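Local coordinates for protein polysaccharide Lyase Family 6 (Bacteroides cellulosilyticus, PDB 6QPS) that probably cleaves mannuronic acid-rich alginate as a calcium-binding polysaccharide lyase of family 6, at residues A[257-262]-A[443-448]. Numbering follows the deposited sequence.
Sequences RNLFYE and ACIFTV
L259 and C444 meet where the last turn of helix 433-445 lies against the outer surface of the right-handed parallel beta-helix characteristic of family 6 lyases. Their CA atoms, 6.7 Å apart, are the nearest pair between 257-262 and 443-448, and both CB atoms are directed at the opposing segment. The C444 sulfur has two neighbours across the contact: with SG anti to the backbone N (chi1 -158°), it reaches L259 CB at 3.9 Å and also lies 3.7 Å from R257 O. Further along, the L259 side chain slants across that of I445, and its CD2 methyl meets the I445 CG2 branch at 3.9 Å. Strands 230-237 and 276-283 pair with 254-261 in adjacent coils and extend the contact: V235 of strand 230-237 also touches C444, and T281 and I283 of strand 276-283 touch L259. At the exposed margin, R257 bends at chi3 (53°) and brings NH2 to 3.8 Å from A443 CB, while its NE forms a salt bridge with D233. One water, in the guanidinium plane, accepts from R257 NH2 at 3.0 Å and donates to A443 O at 2.6 Å.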
ATOM      1  N   ARG A 257       1.359  11.124   0.426  1.00  6.84           N
ATOM      2  CA  ARG A 257       0.557  11.727  -0.648  1.00  7.51           C
ATOM      3  C   ARG A 257      -0.254  10.690  -1.427  1.00  8.41           C
ATOM      4  O   ARG A 257      -0.550  10.866  -2.618  1.00  8.92           O
ATOM      5  CB  ARG A 257       1.393  12.596  -1.595  1.00  8.24           C
ATOM      6  CG  ARG A 257       1.848  13.928  -1.011  1.00  8.46           C
ATOM      7  CD  ARG A 257       2.913  14.596  -1.888  1.00  8.98           C
ATOM      8  NE  ARG A 257       2.472  14.721  -3.279  1.00  9.81           N
ATOM      9  CZ  ARG A 257       2.118  15.851  -3.864  1.00  9.88           C
ATOM     10  NH1 ARG A 257       2.103  17.000  -3.200  1.00 10.56           N
ATOM     11  NH2 ARG A 257       1.738  15.827  -5.133  1.00 10.74           N
ATOM     12  N   ASN A 258      -0.680   9.619  -0.761  1.00  7.05           N
ATOM     13  CA  ASN A 258      -1.566   8.631  -1.376  1.00  7.22           C
ATOM     14  C   ASN A 258      -3.009   9.044  -1.129  1.00  8.40           C
ATOM     15  O   ASN A 258      -3.301   9.756  -0.167  1.00  8.75           O
ATOM     16  CB  ASN A 258      -1.309   7.230  -0.821  1.00  8.57           C
ATOM     17  CG  ASN A 258       0.104   6.791  -1.040  1.00  7.69           C
ATOM     18  OD1 ASN A 258       0.524   6.460  -2.163  1.00  7.17           O
ATOM     19  ND2 ASN A 258       0.893   6.839   0.029  1.00  7.99           N
ATOM     20  N   LEU A 259      -3.911   8.611  -2.022  1.00  7.40           N
ATOM     21  CA  LEU A 259      -5.349   8.869  -1.919  1.00  7.42           C
ATOM     22  C   LEU A 259      -6.059   7.536  -1.741  1.00  8.23           C
ATOM     23  O   LEU A 259      -5.875   6.630  -2.562  1.00  9.22           O
ATOM     24  CB  LEU A 259      -5.892   9.560  -3.177  1.00  8.90           C
ATOM     25  CG  LEU A 259      -7.415   9.747  -3.237  1.00  8.22           C
ATOM     26  CD1 LEU A 259      -7.914  10.701  -2.187  1.00 11.23           C
ATOM     27  CD2 LEU A 259      -7.784  10.220  -4.644  1.00 10.31           C
ATOM     28  N   PHE A 260      -6.874   7.425  -0.677  1.00  6.94           N
ATOM     29  CA  PHE A 260      -7.647   6.217  -0.356  1.00  7.75           C
ATOM     30  C   PHE A 260      -9.125   6.557  -0.523  1.00  7.53           C
ATOM     31  O   PHE A 260      -9.697   7.263   0.308  1.00  8.76           O
ATOM     32  CB  PHE A 260      -7.338   5.738   1.058  1.00  8.28           C
ATOM     33  CG  PHE A 260      -5.869   5.438   1.280  1.00  8.20           C
ATOM     34  CD1 PHE A 260      -4.991   6.433   1.689  1.00  7.14           C
ATOM     35  CD2 PHE A 260      -5.345   4.178   1.020  1.00  8.27           C
ATOM     36  CE1 PHE A 260      -3.632   6.163   1.879  1.00  7.72           C
ATOM     37  CE2 PHE A 260      -3.995   3.917   1.213  1.00  8.06           C
ATOM     38  CZ  PHE A 260      -3.148   4.916   1.633  1.00  8.59           C
ATOM     39  N   TYR A 261      -9.728   6.086  -1.618  1.00  7.37           N
ATOM     40  CA  TYR A 261     -11.059   6.512  -2.043  1.00  8.85           C
ATOM     41  C   TYR A 261     -12.024   5.340  -2.002  1.00  8.89           C
ATOM     42  O   TYR A 261     -11.834   4.347  -2.717  1.00  9.16           O
ATOM     43  CB  TYR A 261     -10.979   7.064  -3.469  1.00  9.78           C
ATOM     44  CG  TYR A 261     -12.274   7.555  -4.102  1.00  8.58           C
ATOM     45  CD1 TYR A 261     -13.133   6.672  -4.770  1.00  8.75           C
ATOM     46  CD2 TYR A 261     -12.627   8.898  -4.059  1.00  8.54           C
ATOM     47  CE1 TYR A 261     -14.290   7.122  -5.370  1.00 10.35           C
ATOM     48  CE2 TYR A 261     -13.790   9.358  -4.652  1.00  9.86           C
ATOM     49  CZ  TYR A 261     -14.634   8.461  -5.290  1.00  9.35           C
ATOM     50  OH  TYR A 261     -15.796   8.880  -5.911  1.00 11.13           O
ATOM     51  N   GLU A 262     -13.078   5.480  -1.192  1.00  9.49           N
ATOM     52  CA  GLU A 262     -14.136   4.466  -1.078  1.00  8.87           C
ATOM     53  C   GLU A 262     -13.570   3.063  -0.830  1.00  9.09           C
ATOM     54  O   GLU A 262     -14.080   2.075  -1.359  1.00  9.16           O
ATOM     55  CB  GLU A 262     -15.049   4.474  -2.311  1.00  9.90           C
ATOM     56  CG  GLU A 262     -15.903   5.733  -2.422  1.00 10.06           C
ATOM     57  CD  GLU A 262     -16.954   5.668  -3.526  1.00 12.93           C
ATOM     58  OE1 GLU A 262     -16.941   4.731  -4.360  1.00 12.70           O
ATOM     59  OE2 GLU A 262     -17.794   6.592  -3.562  1.00 13.07           O
ATOM     60  N   ALA A 443      -3.969  16.755  -7.103  1.00 12.45           N
ATOM     61  CA  ALA A 443      -2.553  16.408  -7.193  1.00 15.12           C
ATOM     62  C   ALA A 443      -2.336  14.913  -7.391  1.00 15.74           C
ATOM     63  O   ALA A 443      -1.309  14.513  -7.954  1.00 21.12           O
ATOM     64  CB  ALA A 443      -1.805  16.875  -5.939  1.00 15.08           C
ATOM     65  N   CYS A 444      -3.244  14.071  -6.901  1.00 14.28           N
ATOM     66  CA  CYS A 444      -3.024  12.631  -6.981  1.00 13.53           C
ATOM     67  C   CYS A 444      -3.579  11.988  -8.250  1.00 15.48           C
ATOM     68  O   CYS A 444      -3.006  10.996  -8.727  1.00 17.89           O
ATOM     69  CB  CYS A 444      -3.598  11.880  -5.773  1.00 13.33           C
ATOM     70  SG  CYS A 444      -2.867  10.253  -5.467  1.00 15.88           S
ATOM     71  N   ILE A 445      -4.669  12.495  -8.834  1.00 12.44           N
ATOM     72  CA  ILE A 445      -5.342  11.694  -9.854  1.00 13.21           C
ATOM     73  C   ILE A 445      -4.952  11.993 -11.296  1.00 16.79           C
ATOM     74  O   ILE A 445      -5.236  11.178 -12.182  1.00 18.85           O
ATOM     75  CB  ILE A 445      -6.878  11.723  -9.716  1.00 13.09           C
ATOM     76  CG1 ILE A 445      -7.443  13.113 -10.036  1.00 13.17           C
ATOM     77  CG2 ILE A 445      -7.294  11.233  -8.348  1.00 14.15           C
ATOM     78  CD1 ILE A 445      -8.984  13.162 -10.094  1.00 14.27           C
ATOM     79  N   PHE A 446      -4.341  13.116 -11.574  1.00 17.46           N
ATOM     80  CA  PHE A 446      -4.180  13.444 -12.980  1.00 20.37           C
ATOM     81  C   PHE A 446      -2.844  13.010 -13.549  1.00 16.50           C
ATOM     82  O   PHE A 446      -2.642  13.165 -14.754  1.00 17.01           O
ATOM     83  CB  PHE A 446      -4.485  14.913 -13.221  1.00 23.95           C
ATOM     84  CG  PHE A 446      -5.913  15.268 -12.924  1.00 20.36           C
ATOM     85  CD1 PHE A 446      -6.213  16.198 -11.942  1.00 20.07           C
ATOM     86  CD2 PHE A 446      -6.955  14.661 -13.618  1.00 19.90           C
ATOM     87  CE1 PHE A 446      -7.518  16.534 -11.673  1.00 24.52           C
ATOM     88  CE2 PHE A 446      -8.263  14.976 -13.337  1.00 21.22           C
ATOM     89  CZ  PHE A 446      -8.549  15.920 -12.367  1.00 24.50           C
ATOM     90  N   THR A 447      -1.982  12.387 -12.736  1.00 14.36           N
ATOM     91  CA  THR A 447      -0.707  11.842 -13.175  1.00 19.55           C
ATOM     92  C   THR A 447      -0.565  10.352 -12.844  1.00 20.06           C
ATOM     93  O   THR A 447       0.548   9.816 -12.867  1.00 25.98           O
ATOM     94  CB  THR A 447       0.383  12.669 -12.483  1.00 27.51           C
ATOM     95  OG1 THR A 447       1.649  12.065 -12.704  1.00 33.37           O
ATOM     96  CG2 THR A 447       0.061  12.808 -10.970  1.00 25.62           C
ATOM     97  N   VAL A 448      -1.658   9.676 -12.535  1.00 12.60           N
ATOM     98  CA  VAL A 448      -1.642   8.300 -12.044  1.00 12.78           C
ATOM     99  C   VAL A 448      -1.969   7.341 -13.176  1.00 12.26           C
ATOM    100  O   VAL A 448      -2.849   7.610 -14.000  1.00 13.95           O
ATOM    101  CB  VAL A 448      -2.654   8.150 -10.884  1.00 14.64           C
ATOM    102  CG1 VAL A 448      -4.081   8.202 -11.369  1.00 17.85           C
ATOM    103  CG2 VAL A 448      -2.397   6.870 -10.118  1.00 17.28           C
TER
HETATM  104  O   HOH W   1       1.005  13.684  -7.138  1.00 18.45           O